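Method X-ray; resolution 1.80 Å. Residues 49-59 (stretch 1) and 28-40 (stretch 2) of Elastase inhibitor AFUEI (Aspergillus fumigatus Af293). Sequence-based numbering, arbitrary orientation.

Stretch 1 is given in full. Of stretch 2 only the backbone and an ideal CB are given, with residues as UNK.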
# COMPACT_ATOMS: atom_id res chain seq x y z
N ALA A 49 9.29 3.87 -3.47
CA ALA A 49 8.88 2.78 -4.36
C ALA A 49 9.60 1.48 -4.07
O ALA A 49 9.10 0.43 -4.41
CB ALA A 49 9.10 3.17 -5.83
N SER A 50 10.79 1.58 -3.46
CA SER A 50 11.64 0.41 -3.20
C SER A 50 11.35 -0.27 -1.87
O SER A 50 11.87 -1.35 -1.59
CB SER A 50 13.13 0.82 -3.22
OG SER A 50 13.46 1.59 -4.37
N ARG A 51 10.54 0.36 -1.03
CA ARG A 51 10.31 -0.13 0.33
C ARG A 51 9.13 -1.10 0.39
O ARG A 51 8.01 -0.78 -0.04
CB ARG A 51 10.09 1.04 1.29
CG ARG A 51 9.84 0.61 2.76
CD ARG A 51 9.96 1.79 3.67
NE ARG A 51 9.07 2.87 3.25
CZ ARG A 51 9.15 4.12 3.69
NH1 ARG A 51 10.05 4.47 4.60
NH2 ARG A 51 8.30 5.04 3.23
N LEU A 52 9.39 -2.30 0.91
CA LEU A 52 8.33 -3.27 1.07
C LEU A 52 7.75 -3.07 2.47
O LEU A 52 8.47 -3.12 3.46
CB LEU A 52 8.85 -4.69 0.91
CG LEU A 52 7.84 -5.79 1.21
CD1 LEU A 52 6.57 -5.62 0.36
CD2 LEU A 52 8.47 -7.15 0.97
N ASN A 53 6.44 -2.85 2.52
CA ASN A 53 5.74 -2.72 3.79
C ASN A 53 4.96 -3.99 4.06
O ASN A 53 4.15 -4.41 3.26
CB ASN A 53 4.77 -1.53 3.78
CG ASN A 53 5.48 -0.22 3.61
OD1 ASN A 53 6.11 0.28 4.54
ND2 ASN A 53 5.40 0.34 2.41
N ILE A 54 5.24 -4.60 5.21
CA ILE A 54 4.52 -5.79 5.62
C ILE A 54 3.60 -5.37 6.76
O ILE A 54 4.06 -4.94 7.81
CB ILE A 54 5.49 -6.85 6.14
CG1 ILE A 54 6.51 -7.20 5.05
CG2 ILE A 54 4.72 -8.09 6.60
CD1 ILE A 54 5.93 -7.99 3.91
N GLN A 55 2.29 -5.49 6.55
CA GLN A 55 1.36 -5.03 7.55
C GLN A 55 0.88 -6.24 8.32
O GLN A 55 0.44 -7.23 7.72
CB GLN A 55 0.18 -4.31 6.89
CG GLN A 55 -0.71 -3.58 7.88
CD GLN A 55 -1.44 -2.39 7.26
OE1 GLN A 55 -1.42 -2.19 6.03
NE2 GLN A 55 -2.06 -1.59 8.11
N VAL A 56 0.98 -6.17 9.65
CA VAL A 56 0.58 -7.30 10.48
C VAL A 56 -0.55 -6.86 11.42
O VAL A 56 -0.78 -5.66 11.64
CB VAL A 56 1.79 -7.89 11.27
CG1 VAL A 56 2.87 -8.42 10.31
CG2 VAL A 56 2.39 -6.84 12.20
N ASN A 57 -1.27 -7.84 11.96
CA ASN A 57 -2.21 -7.55 13.04
C ASN A 57 -1.54 -7.58 14.41
O ASN A 57 -0.30 -7.67 14.51
CB ASN A 57 -3.42 -8.49 13.00
CG ASN A 57 -3.06 -9.95 13.18
OD1 ASN A 57 -1.99 -10.28 13.71
ND2 ASN A 57 -3.95 -10.84 12.74
N GLU A 58 -2.34 -7.50 15.47
CA GLU A 58 -1.78 -7.44 16.81
C GLU A 58 -1.05 -8.71 17.23
O GLU A 58 -0.31 -8.72 18.23
CB GLU A 58 -2.87 -7.05 17.82
CG GLU A 58 -2.67 -5.64 18.40
CD GLU A 58 -3.93 -4.79 18.32
OE1 GLU A 58 -3.95 -3.71 18.94
OE2 GLU A 58 -4.89 -5.20 17.62
N ASN A 59 -1.23 -9.77 16.46
CA ASN A 59 -0.56 -11.03 16.74
C ASN A 59 0.58 -11.34 15.78
O ASN A 59 1.06 -12.47 15.71
CB ASN A 59 -1.58 -12.15 16.75
CG ASN A 59 -2.57 -12.00 17.88
OD1 ASN A 59 -2.21 -11.55 18.96
ND2 ASN A 59 -3.83 -12.33 17.61
N UNK A 28 13.96 -14.37 4.14
CA UNK A 28 13.82 -14.83 2.76
C UNK A 28 13.52 -13.69 1.78
O UNK A 28 13.79 -13.81 0.58
CB UNK A 28 12.71 -15.88 2.68
N UNK A 29 12.97 -12.59 2.28
CA UNK A 29 12.67 -11.44 1.43
C UNK A 29 13.93 -10.67 1.04
O UNK A 29 14.79 -10.39 1.89
CB UNK A 29 11.69 -10.50 2.14
N UNK A 30 14.05 -10.33 -0.24
CA UNK A 30 15.24 -9.66 -0.75
C UNK A 30 15.06 -8.14 -0.89
O UNK A 30 16.01 -7.41 -1.14
CB UNK A 30 15.62 -10.26 -2.11
N UNK A 31 13.85 -7.64 -0.68
CA UNK A 31 13.60 -6.21 -0.76
C UNK A 31 14.41 -5.44 0.26
O UNK A 31 14.69 -5.94 1.31
CB UNK A 31 12.11 -5.92 -0.57
N UNK A 32 14.77 -4.21 -0.06
CA UNK A 32 15.48 -3.35 0.87
C UNK A 32 15.14 -1.88 0.59
O UNK A 32 15.44 -1.38 -0.46
CB UNK A 32 16.99 -3.59 0.77
N UNK A 33 14.49 -1.19 1.51
CA UNK A 33 14.27 -1.64 2.88
C UNK A 33 12.94 -2.31 3.08
O UNK A 33 12.11 -2.19 2.23
CB UNK A 33 14.39 -0.46 3.84
N UNK A 34 12.78 -3.01 4.20
CA UNK A 34 11.50 -3.62 4.54
C UNK A 34 11.04 -2.99 5.86
O UNK A 34 11.82 -2.89 6.82
CB UNK A 34 11.61 -5.14 4.65
N UNK A 35 9.79 -2.55 5.92
CA UNK A 35 9.24 -1.94 7.12
C UNK A 35 8.03 -2.74 7.56
O UNK A 35 7.18 -3.09 6.74
CB UNK A 35 8.87 -0.47 6.88
N UNK A 36 7.94 -3.04 8.85
CA UNK A 36 6.76 -3.73 9.36
C UNK A 36 5.77 -2.70 9.94
O UNK A 36 6.15 -1.87 10.77
CB UNK A 36 7.16 -4.76 10.42
N UNK A 37 4.52 -2.74 9.49
CA UNK A 37 3.52 -1.79 9.94
C UNK A 37 2.62 -2.49 10.96
O UNK A 37 1.97 -3.46 10.62
CB UNK A 37 2.71 -1.24 8.76
N UNK A 38 2.63 -1.99 12.20
CA UNK A 38 1.82 -2.57 13.28
C UNK A 38 0.57 -1.75 13.53
O UNK A 38 0.55 -0.54 13.28
CB UNK A 38 2.64 -2.67 14.57
N UNK A 39 -0.48 -2.39 14.06
CA UNK A 39 -1.74 -1.66 14.22
C UNK A 39 -1.53 -0.49 15.15
O UNK A 39 -0.88 -0.65 16.20
CB UNK A 39 -2.85 -2.57 14.75
N UNK A 40 -2.02 0.67 14.76
CA UNK A 40 -1.93 1.86 15.60
C UNK A 40 -0.63 2.63 15.50
O UNK A 40 -0.52 3.74 16.04
CB UNK A 40 -2.15 1.46 17.06

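Residues 52-56 form a strand that runs parallel to 34-37 at 22°, and the backbone ladder, which asks of the side chains only that 35 and 37 not be proline, since their N-H groups donate, fixes the register: Leu52 N donates to O of position 33 (3.0 Å), N of position 35 to Leu52 O (2.8 Å), Ile54 N to O of position 35 (2.9 Å), N of position 37 to Ile54 O (2.8 Å) and Val56 N to O of position 37 (3.0 Å).

Position 28 has nothing of stretch 1 within reach of its CB, so the partner imposes no choice; it is Ala28. At 29 the CA-to-CB bond points toward stretch 1, with Leu52 CD2 4.8 Å from the ideal CB. A medium or large aliphatic residue would suit. Leu29 is deposited, its CD1 lying 4.1 Å from Leu52 CD2 and 4.3 Å from Ile54 CD1, so that it touches two side chains of the same sheet face. Position 30 points away and is unconstrained; it is Gln30.

At 31 the bond again points toward stretch 1, but the ideal CB is already 3.8 Å from Leu52 CB. That closeness favours a small residue, such as alanine or serine, although a longer chain could turn aside. Ser31 packs its CB against Leu52 CB at 3.8 Å, and its OG is hydrogen-bonded elsewhere in the structure. Position 32 points away into open space, leaving many polar residues possible; it is Asn32, whose backbone N donates to water 1 (3.1 Å), which in turn donates to Ser50 O (2.6 Å).

Position 33 follows a cis peptide bond, a strong hint of proline, and its phi of -95° does not exclude one. Pro33 lays its CG 4.0 Å from Arg51 CG.

Position 34 shares a sheet face with Leu52 and Ile54, and a beta-branched or other aliphatic residue would extend that surface. Ile34 does so, with CG1 4.2 Å from Leu52 CB and CG2 4.1 Å from Ile54 CG1.

Position 35 lies on the other face, its ideal CB 3.7 Å from Asn53 OD1, an acceptor, with the Arg51 side chain alongside. A donor would suit the amide oxygen, while an acid could answer the Arg51 charge. The residue is Arg35: its NE donates to Asn53 OD1 (2.8 Å), NH2 adds a weak bond to Asn53 OD1 (3.0 Å), and its guanidinium stacks flat on that of Arg51, centres 3.5 Å apart, despite the like charges.

Position 36 returns to the face of Ile54, where a beta-branched aliphatic fits; Val36 CG1 meets Val56 CG2 at 4.0 Å. At 37 the ideal CB lies 4.2 Å from Gln55 CA, on the face of Asn53 and Gln55, where the aliphatic carbons Asn53 CB and Gln55 CG offer an apolar surface; a medium-sized aliphatic such as leucine, isoleucine or methionine would suit. Leu37 reaches Asn53 CB with CD1 (3.9 Å) and sets its CB 4.2 Å from Gln55 CG.

At 38 the bond points away, so the choice is loose; His38 nevertheless brings CD2 3.7 Å from Val56 CG2. Position 39 points toward stretch 1, near the Glu58 side chain; proline, an aliphatic or a basic residue would suit. Pro39 sets CG 3.7 Å from Glu58 CG and CD 3.4 Å from Val56 O. At 40 a phi of 84° favours glycine, and Gly40 is found.

Stretch 2 28-40: ALQSNPIRVLHPG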
# COMPACT_ATOMS: atom_id res chain seq x y z
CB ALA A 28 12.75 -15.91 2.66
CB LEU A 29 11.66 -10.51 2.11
CG LEU A 29 10.30 -11.15 2.38
CD1 LEU A 29 9.49 -10.31 3.36
CD2 LEU A 29 9.53 -11.34 1.07
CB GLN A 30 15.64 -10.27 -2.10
CG GLN A 30 15.54 -11.81 -2.12
CD GLN A 30 15.34 -12.38 -3.52
OE1 GLN A 30 15.84 -11.83 -4.51
NE2 GLN A 30 14.59 -13.48 -3.61
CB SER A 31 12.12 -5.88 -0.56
OG SER A 31 11.34 -6.28 -1.65
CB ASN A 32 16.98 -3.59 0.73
CG ASN A 32 17.80 -2.85 1.76
OD1 ASN A 32 19.00 -2.72 1.63
ND2 ASN A 32 17.14 -2.35 2.76
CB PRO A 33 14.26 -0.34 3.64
CG PRO A 33 13.82 0.65 2.66
CD PRO A 33 14.40 0.26 1.39
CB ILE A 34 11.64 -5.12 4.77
CG1 ILE A 34 11.99 -5.83 3.47
CG2 ILE A 34 10.35 -5.71 5.33
CD1 ILE A 34 12.45 -7.27 3.70
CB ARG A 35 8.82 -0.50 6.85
CG ARG A 35 8.03 0.15 7.98
CD ARG A 35 7.88 1.66 7.73
NE ARG A 35 7.04 1.92 6.57
CZ ARG A 35 6.78 3.14 6.10
NH1 ARG A 35 7.32 4.20 6.68
NH2 ARG A 35 5.99 3.28 5.04
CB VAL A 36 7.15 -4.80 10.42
CG1 VAL A 36 5.89 -5.54 10.90
CG2 VAL A 36 8.12 -5.80 9.81
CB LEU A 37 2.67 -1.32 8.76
CG LEU A 37 3.46 -0.52 7.70
CD1 LEU A 37 2.56 -0.06 6.58
CD2 LEU A 37 4.14 0.68 8.39
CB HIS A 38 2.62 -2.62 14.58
CG HIS A 38 3.91 -3.36 14.46
ND1 HIS A 38 5.10 -2.75 14.13
CD2 HIS A 38 4.20 -4.68 14.63
CE1 HIS A 38 6.07 -3.65 14.10
NE2 HIS A 38 5.55 -4.83 14.40
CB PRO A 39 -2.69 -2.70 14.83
CG PRO A 39 -1.83 -3.80 15.33
CD PRO A 39 -0.58 -3.80 14.50
O HOH W 1 13.48 -3.07 -2.61
O HOH W 2 -1.12 -2.93 11.01
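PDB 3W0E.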